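Local coordinates for protein Blo t 1 allergen (Blomia tropicalis, PDB 5JT8) that is a mite allergen of the papain-like cysteine protease family, made as a proenzyme whose propeptide probably inhibits it, and probably hydrolyses proteins once matured, at residues E82-L87 with D276-H281. Numbering follows the deposited sequence.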
ATOM      1  N   GLU A  82      14.309 -10.521  -2.222  1.00 61.29           N
ATOM      2  CA  GLU A  82      14.633  -9.754  -1.015  1.00 61.92           C
ATOM      3  C   GLU A  82      13.587  -8.675  -0.717  1.00 59.95           C
ATOM      4  O   GLU A  82      13.095  -8.567   0.411  1.00 59.94           O
ATOM      5  CB  GLU A  82      16.029  -9.118  -1.145  1.00 65.01           C
ATOM      6  CG  GLU A  82      17.180 -10.123  -1.075  1.00 66.78           C
ATOM      7  CD  GLU A  82      18.560  -9.467  -1.032  1.00 71.76           C
ATOM      8  OE1 GLU A  82      18.731  -8.361  -1.591  1.00 72.90           O
ATOM      9  OE2 GLU A  82      19.481 -10.065  -0.435  1.00 76.70           O
ATOM     10  N   PHE A  83      13.258  -7.882  -1.734  1.00 55.03           N
ATOM     11  CA  PHE A  83      12.240  -6.838  -1.626  1.00 46.81           C
ATOM     12  C   PHE A  83      10.912  -7.409  -1.121  1.00 47.38           C
ATOM     13  O   PHE A  83      10.323  -6.905  -0.159  1.00 34.06           O
ATOM     14  CB  PHE A  83      12.051  -6.156  -2.982  1.00 43.41           C
ATOM     15  CG  PHE A  83      11.107  -4.991  -2.953  1.00 49.72           C
ATOM     16  CD1 PHE A  83      11.324  -3.926  -2.097  1.00 58.48           C
ATOM     17  CD2 PHE A  83      10.015  -4.949  -3.802  1.00 41.60           C
ATOM     18  CE1 PHE A  83      10.457  -2.850  -2.077  1.00 57.22           C
ATOM     19  CE2 PHE A  83       9.150  -3.874  -3.790  1.00 45.44           C
ATOM     20  CZ  PHE A  83       9.369  -2.822  -2.926  1.00 49.31           C
ATOM     21  N   SER A  84      10.449  -8.471  -1.772  1.00 48.54           N
ATOM     22  CA  SER A  84       9.244  -9.163  -1.342  1.00 43.73           C
ATOM     23  C   SER A  84       9.305  -9.516   0.152  1.00 44.16           C
ATOM     24  O   SER A  84       8.344  -9.306   0.884  1.00 42.77           O
ATOM     25  CB  SER A  84       9.033 -10.422  -2.185  1.00 42.49           C
ATOM     26  OG  SER A  84       7.908 -11.154  -1.724  1.00 45.33           O
ATOM     27  N   PHE A  85      10.440 -10.046   0.596  1.00 47.78           N
ATOM     28  CA  PHE A  85      10.640 -10.324   2.016  1.00 47.92           C
ATOM     29  C   PHE A  85      10.651  -9.031   2.841  1.00 46.98           C
ATOM     30  O   PHE A  85      10.056  -8.970   3.918  1.00 45.97           O
ATOM     31  CB  PHE A  85      11.940 -11.106   2.242  1.00 51.21           C
ATOM     32  CG  PHE A  85      12.069 -11.662   3.635  1.00 52.55           C
ATOM     33  CD1 PHE A  85      11.452 -12.854   3.980  1.00 54.08           C
ATOM     34  CD2 PHE A  85      12.789 -10.984   4.606  1.00 51.27           C
ATOM     35  CE1 PHE A  85      11.566 -13.370   5.273  1.00 57.57           C
ATOM     36  CE2 PHE A  85      12.906 -11.494   5.893  1.00 53.12           C
ATOM     37  CZ  PHE A  85      12.292 -12.684   6.228  1.00 52.82           C
ATOM     38  N   HIS A  86      11.329  -8.003   2.335  1.00 43.72           N
ATOM     39  CA  HIS A  86      11.307  -6.684   2.960  1.00 42.99           C
ATOM     40  C   HIS A  86       9.871  -6.172   3.188  1.00 46.29           C
ATOM     41  O   HIS A  86       9.569  -5.588   4.228  1.00 47.43           O
ATOM     42  CB  HIS A  86      12.083  -5.684   2.101  1.00 45.69           C
ATOM     43  CG  HIS A  86      12.539  -4.470   2.847  1.00 63.89           C
ATOM     44  ND1 HIS A  86      12.937  -4.512   4.166  1.00 71.77           N
ATOM     45  CD2 HIS A  86      12.671  -3.180   2.455  1.00 69.55           C
ATOM     46  CE1 HIS A  86      13.296  -3.302   4.555  1.00 69.63           C
ATOM     47  NE2 HIS A  86      13.145  -2.475   3.535  1.00 68.92           N
ATOM     48  N   LEU A  87       8.989  -6.391   2.214  1.00 43.29           N
ATOM     49  CA  LEU A  87       7.604  -5.953   2.335  1.00 44.69           C
ATOM     50  C   LEU A  87       6.805  -6.780   3.342  1.00 46.51           C
ATOM     51  O   LEU A  87       6.143  -6.222   4.210  1.00 47.02           O
ATOM     52  CB  LEU A  87       6.913  -5.998   0.970  1.00 46.45           C
ATOM     53  CG  LEU A  87       7.479  -4.984  -0.028  1.00 46.35           C
ATOM     54  CD1 LEU A  87       6.868  -5.172  -1.417  1.00 42.96           C
ATOM     55  CD2 LEU A  87       7.273  -3.558   0.495  1.00 37.63           C
ATOM     56  N   ASP A 276      -3.246 -12.355 -10.656  1.00 36.53           N
ATOM     57  CA  ASP A 276      -2.182 -12.741  -9.732  1.00 32.51           C
ATOM     58  C   ASP A 276      -2.700 -13.242  -8.377  1.00 37.79           C
ATOM     59  O   ASP A 276      -3.520 -12.582  -7.722  1.00 41.36           O
ATOM     60  CB  ASP A 276      -1.250 -11.566  -9.503  1.00 29.66           C
ATOM     61  CG  ASP A 276       0.147 -12.005  -9.153  1.00 35.38           C
ATOM     62  OD1 ASP A 276       0.304 -13.107  -8.573  1.00 38.77           O
ATOM     63  OD2 ASP A 276       1.083 -11.259  -9.487  1.00 37.78           O
ATOM     64  N   ALA A 277      -2.201 -14.397  -7.946  1.00 39.04           N
ATOM     65  CA  ALA A 277      -2.573 -14.943  -6.643  1.00 39.76           C
ATOM     66  C   ALA A 277      -1.579 -14.504  -5.560  1.00 44.85           C
ATOM     67  O   ALA A 277      -1.878 -14.551  -4.365  1.00 50.94           O
ATOM     68  CB  ALA A 277      -2.657 -16.457  -6.705  1.00 40.08           C
ATOM     69  N   TYR A 278      -0.407 -14.058  -5.992  1.00 36.92           N
ATOM     70  CA  TYR A 278       0.661 -13.710  -5.069  1.00 42.45           C
ATOM     71  C   TYR A 278       0.573 -12.250  -4.649  1.00 44.82           C
ATOM     72  O   TYR A 278       0.684 -11.344  -5.463  1.00 39.46           O
ATOM     73  CB  TYR A 278       2.021 -13.992  -5.700  1.00 44.11           C
ATOM     74  CG  TYR A 278       3.204 -13.806  -4.776  1.00 52.32           C
ATOM     75  CD1 TYR A 278       3.682 -14.861  -4.002  1.00 58.07           C
ATOM     76  CD2 TYR A 278       3.858 -12.586  -4.693  1.00 50.82           C
ATOM     77  CE1 TYR A 278       4.775 -14.697  -3.172  1.00 62.80           C
ATOM     78  CE2 TYR A 278       4.948 -12.407  -3.865  1.00 53.19           C
ATOM     79  CZ  TYR A 278       5.406 -13.464  -3.107  1.00 61.67           C
ATOM     80  OH  TYR A 278       6.502 -13.283  -2.287  1.00 57.25           O
ATOM     81  N   THR A 279       0.385 -12.041  -3.358  1.00 41.19           N
ATOM     82  CA  THR A 279       0.262 -10.716  -2.808  1.00 39.84           C
ATOM     83  C   THR A 279       1.314 -10.519  -1.696  1.00 39.52           C
ATOM     84  O   THR A 279       1.574 -11.436  -0.910  1.00 43.54           O
ATOM     85  CB  THR A 279      -1.156 -10.523  -2.286  1.00 47.99           C
ATOM     86  OG1 THR A 279      -1.615 -11.788  -1.810  1.00 55.83           O
ATOM     87  CG2 THR A 279      -2.100 -10.093  -3.423  1.00 46.91           C
ATOM     88  N   ASP A 280       1.937  -9.344  -1.648  1.00 34.02           N
ATOM     89  CA  ASP A 280       2.889  -9.030  -0.575  1.00 32.78           C
ATOM     90  C   ASP A 280       2.920  -7.547  -0.225  1.00 30.97           C
ATOM     91  O   ASP A 280       3.773  -7.102   0.532  1.00 39.20           O
ATOM     92  CB  ASP A 280       4.312  -9.494  -0.930  1.00 31.24           C
ATOM     93  CG  ASP A 280       4.845  -8.876  -2.222  1.00 35.37           C
ATOM     94  OD1 ASP A 280       4.168  -8.018  -2.830  1.00 36.56           O
ATOM     95  OD2 ASP A 280       5.966  -9.257  -2.628  1.00 38.34           O
ATOM     96  N   HIS A 281       1.986  -6.777  -0.759  1.00 31.32           N
ATOM     97  CA  HIS A 281       2.001  -5.344  -0.507  1.00 26.01           C
ATOM     98  C   HIS A 281       0.594  -4.805  -0.366  1.00 30.65           C
ATOM     99  O   HIS A 281      -0.266  -5.112  -1.185  1.00 30.17           O
ATOM    100  CB  HIS A 281       2.728  -4.641  -1.639  1.00 26.44           C
ATOM    101  CG  HIS A 281       2.973  -3.185  -1.403  1.00 27.65           C
ATOM    102  ND1 HIS A 281       3.421  -2.687  -0.199  1.00 29.43           N
ATOM    103  CD2 HIS A 281       2.881  -2.123  -2.239  1.00 26.31           C
ATOM    104  CE1 HIS A 281       3.566  -1.378  -0.296  1.00 29.31           C
ATOM    105  NE2 HIS A 281       3.253  -1.013  -1.525  1.00 26.54           N
TER
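Leu87 and Asp280 bury the most surface here, and Ser84, one helical turn before Leu87, supplies the hydrogen bonds of the contact. Its hydroxyl does two jobs: OG accepts from Tyr278 OH at 2.6 Å and donates to Asp280 OD2 at 2.9 Å. A chi1 of 176° sets OG anti to the backbone N, reaching off the helix to where the Tyr278 hydroxyl and the Asp280 carboxylate converge; it lies in the plane of the tyrosine ring, beyond its edge. OD2 receives the serine through its anti lone pair, the one away from OD1, and is also hydrogen-bonded to Ser257 OG, so two serine hydroxyls grip one oxygen. Beside these bonds Leu87 lays its aliphatic carbons against polar atoms: CB lies 3.4 Å from Asp280 O, a carbonyl that is hydrogen-bonded to Ser88 OG, and CD2 approaches His281 ND1 obliquely at 4.0 Å. Leu87 CD1 lies 3.5 Å above the ring plane of Phe83 in its own helix, offset toward the rim. His281 NE2 is hydrogen-bonded to Asn301 OD1 and the ring stacks on Trp303, a His-Asn-Trp grouping consistent with the catalytic site of papain-like proteases. Asp280 and His281 form a classic beta bulge opposite Met254 of strand 250-254. Helix 80-88, from the propeptide side, thus packs against the loop leading into strand 281-291, with helix 259-262 also touching Phe83 and His281.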